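Local coordinates for penicillin-binding protein PbpB (PDB 6KGU) that synthesises cross-linked peptidoglycan from lipid intermediates for the mycobacterial cell wall and is inactivated by beta-lactam antibiotics such as aztreonam, at residues 344-347 with 351-354; 378-381 with 385-388. All blocks are in the same frame, centred on the assembly; numbering follows the deposited sequence.

The two contacts illustrate how a helix and the long loop after it can be held together by different means at different depths. Contact 1 lies at the surface, where the end of helix 338-347 meets the start of the loop through an amide-to-carbonyl hydrogen bond and a guanidinium laid over that amide. Contact 2 is buried further along the same loop, nearer the active site, and its chemistry is apolar. Their centres are about 13 Å apart, yet they touch through L345: its CD1 lies 3.8 Å from CD1 of L380, and its other methyl, CD2, lies 4.1 Å from CD1 of L386, joining helix and loop in one leucine cluster.

Contact 1: residues 344-347 with 351-354; sequences MLRK and GQRT
R346 and Q352 make a short-range polar contact at the surface of the transpeptidase domain, where the last turn of helix 338-347 runs out into a loop, and the side chain of Q352 reaches back to it. At its centre is a side-chain-to-backbone hydrogen bond: NE2 of Q352 reaches the carbonyl O of R346 at 3.1 Å. The bond is nearly straight, with an N-H...O angle of 164°, and meets the oxygen in the carbonyl plane, on a lone pair. That oxygen also lies almost in the plane of the glutamine amide, as suits an N-H of the NH2 group. The same nitrogen donates to the carbonyl of L350, so two backbone oxygens grip the amide and fix its rotation.

The arginine side chain then folds over this bond. Its bend at chi2 (-93°), followed by another at chi3, swings the chain across toward G351 and Q352. The guanidinium comes to lie over the amide with their planes only 14° apart; NE2 of Q352 sits 3.6 Å above the guanidinium plane, displaced toward its rim. NH1 of R346 presses on the aliphatic part of the glutamine, 3.4 Å from CG. NH2 passes 3.8 Å from CA of G351, whose lack of a side chain lets the guanidinium settle there, while its positive phi helps turn the backbone. A positive charge at a helix C-terminus is probably favourable electrostatically.

The contact is structural and lies away from the annotated sites. The backbone carbonyl of Q352 accepts a hydrogen bond from Q392 of helix 390-401, and that of K347 accepts one from R406 in strand 405-406, while M344 packs inward on V274 and A278 of helix 272-281.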
loop_
_atom_site.group_PDB
_atom_site.type_symbol
_atom_site.label_atom_id
_atom_site.label_comp_id
_atom_site.label_asym_id
_atom_site.label_seq_id
_atom_site.Cartn_x
_atom_site.Cartn_y
_atom_site.Cartn_z
ATOM N N MET A 344 -15.293 12.464 -1.194
ATOM C CA MET A 344 -14.837 11.235 -0.556
ATOM C C MET A 344 -13.419 10.878 -0.991
ATOM O O MET A 344 -12.595 10.482 -0.156
ATOM C CB MET A 344 -15.820 10.104 -0.871
ATOM C CG MET A 344 -15.510 8.800 -0.196
ATOM S SD MET A 344 -15.859 8.835 1.554
ATOM C CE MET A 344 -17.643 8.734 1.536
ATOM N N LEU A 345 -13.125 11.000 -2.296
ATOM C CA LEU A 345 -11.760 10.826 -2.797
ATOM C C LEU A 345 -10.764 11.627 -1.977
ATOM O O LEU A 345 -9.704 11.121 -1.593
ATOM C CB LEU A 345 -11.649 11.274 -4.258
ATOM C CG LEU A 345 -12.057 10.482 -5.486
ATOM C CD1 LEU A 345 -11.853 11.335 -6.742
ATOM C CD2 LEU A 345 -11.306 9.140 -5.608
ATOM N N ARG A 346 -11.073 12.905 -1.736
ATOM C CA ARG A 346 -10.159 13.764 -0.991
ATOM C C ARG A 346 -10.032 13.314 0.455
ATOM O O ARG A 346 -8.925 13.296 1.009
ATOM C CB ARG A 346 -10.636 15.217 -1.061
ATOM C CG ARG A 346 -10.383 15.882 -2.397
ATOM C CD ARG A 346 -9.051 16.604 -2.368
ATOM N NE ARG A 346 -8.209 16.209 -3.489
ATOM C CZ ARG A 346 -6.938 16.564 -3.628
ATOM N NH1 ARG A 346 -6.355 17.337 -2.714
ATOM N NH2 ARG A 346 -6.259 16.146 -4.686
ATOM N N LYS A 347 -11.147 12.935 1.090
ATOM C CA LYS A 347 -11.049 12.487 2.476
ATOM C C LYS A 347 -10.196 11.229 2.582
ATOM O O LYS A 347 -9.461 11.049 3.560
ATOM C CB LYS A 347 -12.439 12.250 3.080
ATOM C CG LYS A 347 -13.129 13.518 3.583
ATOM C CD LYS A 347 -14.355 13.216 4.459
ATOM C CE LYS A 347 -15.266 12.164 3.811
ATOM N NZ LYS A 347 -16.600 11.952 4.505
ATOM N N GLY A 351 -4.282 12.107 -4.113
ATOM C CA GLY A 351 -3.740 13.335 -4.667
ATOM C C GLY A 351 -2.874 14.136 -3.717
ATOM O O GLY A 351 -2.400 15.213 -4.094
ATOM N N GLN A 352 -2.648 13.648 -2.501
ATOM C CA GLN A 352 -1.881 14.356 -1.490
ATOM C C GLN A 352 -0.843 13.412 -0.890
ATOM O O GLN A 352 -1.144 12.249 -0.603
ATOM C CB GLN A 352 -2.821 14.913 -0.376
ATOM C CG GLN A 352 -4.190 15.456 -0.895
ATOM C CD GLN A 352 -5.391 15.177 0.060
ATOM O OE1 GLN A 352 -5.441 15.706 1.174
ATOM N NE2 GLN A 352 -6.355 14.350 -0.389
ATOM N N ARG A 353 0.379 13.913 -0.705
ATOM C CA ARG A 353 1.396 13.179 0.039
ATOM C C ARG A 353 0.907 12.824 1.439
ATOM O O ARG A 353 0.225 13.613 2.099
ATOM C CB ARG A 353 2.683 14.002 0.161
ATOM C CG ARG A 353 3.528 13.989 -1.069
ATOM C CD ARG A 353 4.755 14.879 -0.901
ATOM N NE ARG A 353 5.498 14.909 -2.152
ATOM C CZ ARG A 353 5.368 15.850 -3.079
ATOM N NH1 ARG A 353 4.523 16.860 -2.888
ATOM N NH2 ARG A 353 6.084 15.780 -4.198
ATOM N N THR A 354 1.295 11.637 1.910
ATOM C CA THR A 354 0.893 11.211 3.237
ATOM C C THR A 354 1.681 11.920 4.335
ATOM O O THR A 354 1.194 11.993 5.466
ATOM C CB THR A 354 1.081 9.703 3.410
ATOM O OG1 THR A 354 2.481 9.404 3.362
ATOM C CG2 THR A 354 0.334 8.910 2.330
#

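Contact 2: residues 378-381 with 385-388; sequences ANLP and GLSM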
loop_
_atom_site.group_PDB
_atom_site.type_symbol
_atom_site.label_atom_id
_atom_site.label_comp_id
_atom_site.label_asym_id
_atom_site.label_seq_id
_atom_site.Cartn_x
_atom_site.Cartn_y
_atom_site.Cartn_z
ATOM N N ALA A 378 -17.342 9.107 -15.313
ATOM C CA ALA A 378 -17.481 7.736 -15.775
ATOM C C ALA A 378 -16.205 6.920 -15.608
ATOM O O ALA A 378 -16.231 5.709 -15.845
ATOM C CB ALA A 378 -17.896 7.712 -17.250
ATOM N N ASN A 379 -15.091 7.547 -15.229
ATOM C CA ASN A 379 -13.802 6.872 -15.150
ATOM C C ASN A 379 -13.276 6.741 -13.729
ATOM O O ASN A 379 -12.857 5.648 -13.326
ATOM C CB ASN A 379 -12.772 7.611 -16.018
ATOM C CG ASN A 379 -13.040 7.438 -17.509
ATOM O OD1 ASN A 379 -13.176 8.411 -18.239
ATOM N ND2 ASN A 379 -13.137 6.197 -17.955
ATOM N N LEU A 380 -13.257 7.839 -12.966
ATOM C CA LEU A 380 -12.701 7.819 -11.611
ATOM C C LEU A 380 -13.282 6.723 -10.720
ATOM O O LEU A 380 -12.498 6.036 -10.045
ATOM C CB LEU A 380 -12.892 9.189 -10.939
ATOM C CG LEU A 380 -12.105 10.375 -11.484
ATOM C CD1 LEU A 380 -12.221 11.570 -10.530
ATOM C CD2 LEU A 380 -10.642 9.990 -11.741
ATOM N N PRO A 381 -14.605 6.514 -10.651
ATOM C CA PRO A 381 -15.131 5.492 -9.727
ATOM C C PRO A 381 -14.628 4.091 -10.001
ATOM O O PRO A 381 -14.581 3.289 -9.068
ATOM C CB PRO A 381 -16.651 5.588 -9.907
ATOM C CG PRO A 381 -16.884 7.032 -10.329
ATOM C CD PRO A 381 -15.703 7.308 -11.254
ATOM N N GLY A 385 -8.142 7.327 -14.765
ATOM C CA GLY A 385 -8.043 8.775 -14.824
ATOM C C GLY A 385 -7.437 9.432 -13.606
ATOM O O GLY A 385 -7.504 10.661 -13.479
ATOM N N LEU A 386 -6.853 8.654 -12.706
ATOM C CA LEU A 386 -6.158 9.182 -11.548
ATOM C C LEU A 386 -5.018 8.224 -11.256
ATOM O O LEU A 386 -4.969 7.109 -11.793
ATOM C CB LEU A 386 -7.081 9.325 -10.329
ATOM C CG LEU A 386 -7.466 8.077 -9.529
ATOM C CD1 LEU A 386 -8.276 8.458 -8.302
ATOM C CD2 LEU A 386 -8.260 7.090 -10.392
ATOM N N SER A 387 -4.095 8.660 -10.404
ATOM C CA SER A 387 -2.987 7.795 -10.034
ATOM C C SER A 387 -2.727 7.934 -8.548
ATOM O O SER A 387 -3.010 8.975 -7.948
ATOM C CB SER A 387 -1.723 8.127 -10.844
ATOM O OG SER A 387 -1.205 9.372 -10.437
ATOM N N MET A 388 -2.169 6.874 -7.957
ATOM C CA MET A 388 -1.860 6.860 -6.539
ATOM C C MET A 388 -0.655 5.964 -6.332
ATOM O O MET A 388 -0.378 5.079 -7.141
ATOM C CB MET A 388 -3.032 6.325 -5.699
ATOM C CG MET A 388 -3.364 4.840 -5.991
ATOM S SD MET A 388 -4.861 4.238 -5.153
ATOM C CE MET A 388 -6.113 5.283 -5.916
#
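L380, L386 and G385 form a small apolar contact that brings together two parts of the loop between helices 338-347 and 390-401. One methyl does most of the work. CD2 of L380 lies against the backbone of G385, 3.6 Å from its carbonyl O, and also reaches L386, 3.9 Å from CB and 4.0 Å from CD2. The contact across the segments thus runs through this one branch. The CA atoms of L380 and G385 are 5.7 Å apart. The backbone angles of G385, with positive phi, suit a glycine, since a CB would press on the preceding carbonyl O.

The contact lies near the probable active site: bound aztreonam is about 7 Å from G385, and the side chain of L386 about 10 Å from that of S269, the probable acyl-ester serine. The amide N of G385 donates a hydrogen bond to the carboxylate of E266, and the carbonyl of L380 accepts a hydrogen bond from N271. L345 of helix 338-347 packs on both leucines, and Y341 of the same helix on L380; P381 packs on helix 326-336 and M388 on helix 390-401.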